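PDB 2QGM: succinoglycan biosynthesis protein from Bacillus cereus ATCC 14579, which probably acts as a hydrolase of the erythromycin esterase-like family, with a possible part in succinoglycan biosynthesis and no established substrate. Local coordinates for residues 66-71 and 97-102. Residues are numbered along the deposited sequence; the frame is centred on the assembly and turned at random.
Sequences PLKKMI and VKYLVT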
loop_
_atom_site.group_PDB
_atom_site.type_symbol
_atom_site.label_atom_id
_atom_site.label_comp_id
_atom_site.label_asym_id
_atom_site.label_seq_id
_atom_site.Cartn_x
_atom_site.Cartn_y
_atom_site.Cartn_z
ATOM N N PRO A 66 20.386 -4.292 -9.933
ATOM C CA PRO A 66 20.253 -2.900 -10.376
ATOM C C PRO A 66 19.295 -2.139 -9.458
ATOM O O PRO A 66 19.399 -0.926 -9.315
ATOM C CB PRO A 66 19.702 -3.041 -11.790
ATOM C CG PRO A 66 20.318 -4.308 -12.257
ATOM C CD PRO A 66 20.150 -5.221 -11.052
ATOM N N LEU A 67 18.377 -2.871 -8.831
ATOM C CA LEU A 67 17.395 -2.263 -7.943
ATOM C C LEU A 67 18.009 -1.703 -6.664
ATOM O O LEU A 67 17.569 -0.664 -6.159
ATOM C CB LEU A 67 16.299 -3.271 -7.581
ATOM C CG LEU A 67 15.147 -2.726 -6.724
ATOM C CD1 LEU A 67 14.392 -1.654 -7.501
ATOM C CD2 LEU A 67 14.218 -3.863 -6.323
ATOM N N LYS A 68 19.023 -2.385 -6.139
ATOM C CA LYS A 68 19.688 -1.939 -4.916
ATOM C C LYS A 68 20.367 -0.602 -5.175
ATOM O O LYS A 68 20.381 0.276 -4.314
ATOM C CB LYS A 68 20.731 -2.971 -4.458
ATOM C CG LYS A 68 21.424 -2.601 -3.146
ATOM C CD LYS A 68 22.311 -3.733 -2.628
ATOM C CE LYS A 68 22.963 -3.355 -1.304
ATOM N NZ LYS A 68 23.769 -4.465 -0.720
ATOM N N LYS A 69 20.916 -0.464 -6.378
ATOM C CA LYS A 69 21.609 0.744 -6.787
ATOM C C LYS A 69 20.629 1.892 -6.987
ATOM O O LYS A 69 20.951 3.051 -6.720
ATOM C CB LYS A 69 22.404 0.474 -8.069
ATOM C CG LYS A 69 23.245 -0.802 -7.980
ATOM C CD LYS A 69 24.270 -0.922 -9.096
ATOM C CE LYS A 69 23.626 -1.089 -10.460
ATOM N NZ LYS A 69 24.681 -1.243 -11.500
HETATM N N MSE A 70 19.423 1.570 -7.443
HETATM C CA MSE A 70 18.394 2.590 -7.658
HETATM C C MSE A 70 17.866 3.130 -6.332
HETATM O O MSE A 70 17.734 4.345 -6.143
HETATM C CB MSE A 70 17.201 2.007 -8.429
HETATM C CG MSE A 70 17.468 1.587 -9.865
HETATM SE SE MSE A 70 15.919 0.708 -10.623
HETATM C CE MSE A 70 16.729 -0.061 -12.190
ATOM N N ILE A 71 17.542 2.213 -5.422
ATOM C CA ILE A 71 16.990 2.579 -4.124
ATOM C C ILE A 71 17.981 3.337 -3.261
ATOM O O ILE A 71 17.606 4.271 -2.549
ATOM C CB ILE A 71 16.524 1.335 -3.332
ATOM C CG1 ILE A 71 15.527 0.524 -4.164
ATOM C CG2 ILE A 71 15.867 1.759 -2.027
ATOM C CD1 ILE A 71 14.336 1.306 -4.621
ATOM N N VAL A 97 9.647 -7.716 -2.206
ATOM C CA VAL A 97 9.631 -7.606 -0.750
ATOM C C VAL A 97 10.715 -8.506 -0.167
ATOM O O VAL A 97 11.517 -8.086 0.670
ATOM C CB VAL A 97 8.239 -8.016 -0.171
ATOM C CG1 VAL A 97 8.313 -8.137 1.354
ATOM C CG2 VAL A 97 7.180 -6.987 -0.575
ATOM N N LYS A 98 10.763 -9.747 -0.633
ATOM C CA LYS A 98 11.762 -10.681 -0.131
ATOM C C LYS A 98 13.182 -10.150 -0.347
ATOM O O LYS A 98 14.044 -10.281 0.527
ATOM C CB LYS A 98 11.588 -12.042 -0.808
ATOM C CG LYS A 98 12.317 -13.165 -0.097
ATOM C CD LYS A 98 12.010 -14.508 -0.735
ATOM C CE LYS A 98 12.707 -15.630 -0.003
ATOM N NZ LYS A 98 12.526 -16.918 -0.719
ATOM N N TYR A 99 13.426 -9.547 -1.504
ATOM C CA TYR A 99 14.743 -8.989 -1.792
ATOM C C TYR A 99 15.061 -7.826 -0.846
ATOM O O TYR A 99 16.151 -7.758 -0.276
ATOM C CB TYR A 99 14.808 -8.510 -3.244
ATOM C CG TYR A 99 16.130 -7.876 -3.605
ATOM C CD1 TYR A 99 17.276 -8.649 -3.766
ATOM C CD2 TYR A 99 16.238 -6.495 -3.762
ATOM C CE1 TYR A 99 18.501 -8.056 -4.080
ATOM C CE2 TYR A 99 17.452 -5.898 -4.069
ATOM C CZ TYR A 99 18.580 -6.679 -4.225
ATOM O OH TYR A 99 19.793 -6.085 -4.500
ATOM N N LEU A 100 14.108 -6.913 -0.671
ATOM C CA LEU A 100 14.316 -5.769 0.222
ATOM C C LEU A 100 14.599 -6.209 1.656
ATOM O O LEU A 100 15.452 -5.640 2.336
ATOM C CB LEU A 100 13.085 -4.854 0.221
ATOM C CG LEU A 100 12.797 -4.075 -1.063
ATOM C CD1 LEU A 100 11.609 -3.165 -0.832
ATOM C CD2 LEU A 100 14.014 -3.264 -1.482
ATOM N N VAL A 101 13.888 -7.229 2.122
ATOM C CA VAL A 101 14.084 -7.705 3.486
ATOM C C VAL A 101 15.421 -8.422 3.673
ATOM O O VAL A 101 16.191 -8.090 4.576
ATOM C CB VAL A 101 12.931 -8.657 3.922
ATOM C CG1 VAL A 101 13.248 -9.294 5.261
ATOM C CG2 VAL A 101 11.635 -7.886 4.045
ATOM N N THR A 102 15.700 -9.377 2.795
ATOM C CA THR A 102 16.914 -10.173 2.881
ATOM C C THR A 102 18.219 -9.522 2.421
ATOM O O THR A 102 19.285 -9.851 2.948
ATOM C CB THR A 102 16.757 -11.490 2.103
ATOM O OG1 THR A 102 16.555 -11.194 0.718
ATOM C CG2 THR A 102 15.577 -12.288 2.620
#
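Between residues 66-71 and 97-102, on helix 65-71 and helix 87-104, the nearest pair of CA atoms, Lys68 CA and Leu100 CA, is 8.4 Å apart, and no hydrogen bond joins the two segments. The gap is crossed mainly by Tyr99. Its ring carbon CG is anti to the backbone N (chi1 178°), which sends the ring out from its own helix toward the first turn of the other. There the hydroxyl ends up beside Lys68, with Tyr99 OH 3.3 Å from Lys68 CB. The methylene lies at the rim of the ring, near its plane. Lys68 runs across the tyrosine at roughly a right angle, its chain fully extended; Tyr99 OH lies 3.9 Å from Lys68 CD, and the ammonium group is carried away from the contact. Leu67 slides past the tyrosine in the opposite direction. One methyl does the touching: Leu67 CD2 sits 4.2 Å from Tyr99 CD2, approaching the ring obliquely. Leu67 also packs on Leu96, and Met104, on the same long helix, touches Lys68, Ile71 and Tyr99. Phe61 meets the Tyr99 ring edge-to-face and, with Leu64, ties in the chain leading into helix 65-71. Through Val97, Leu100 and Val101, helix 87-104 also rests on Met302 and Trp304 of strand 301-304 in the central mixed sheet, so Tyr99 links a sheet-covering helix to the short one beside it. Between the two segments the grip is van der Waals contact alone: the buried tyrosine spans the gap with its ring against Leu67 and its hydroxyl against the aliphatic stem of Lys68, whose charge takes no part here.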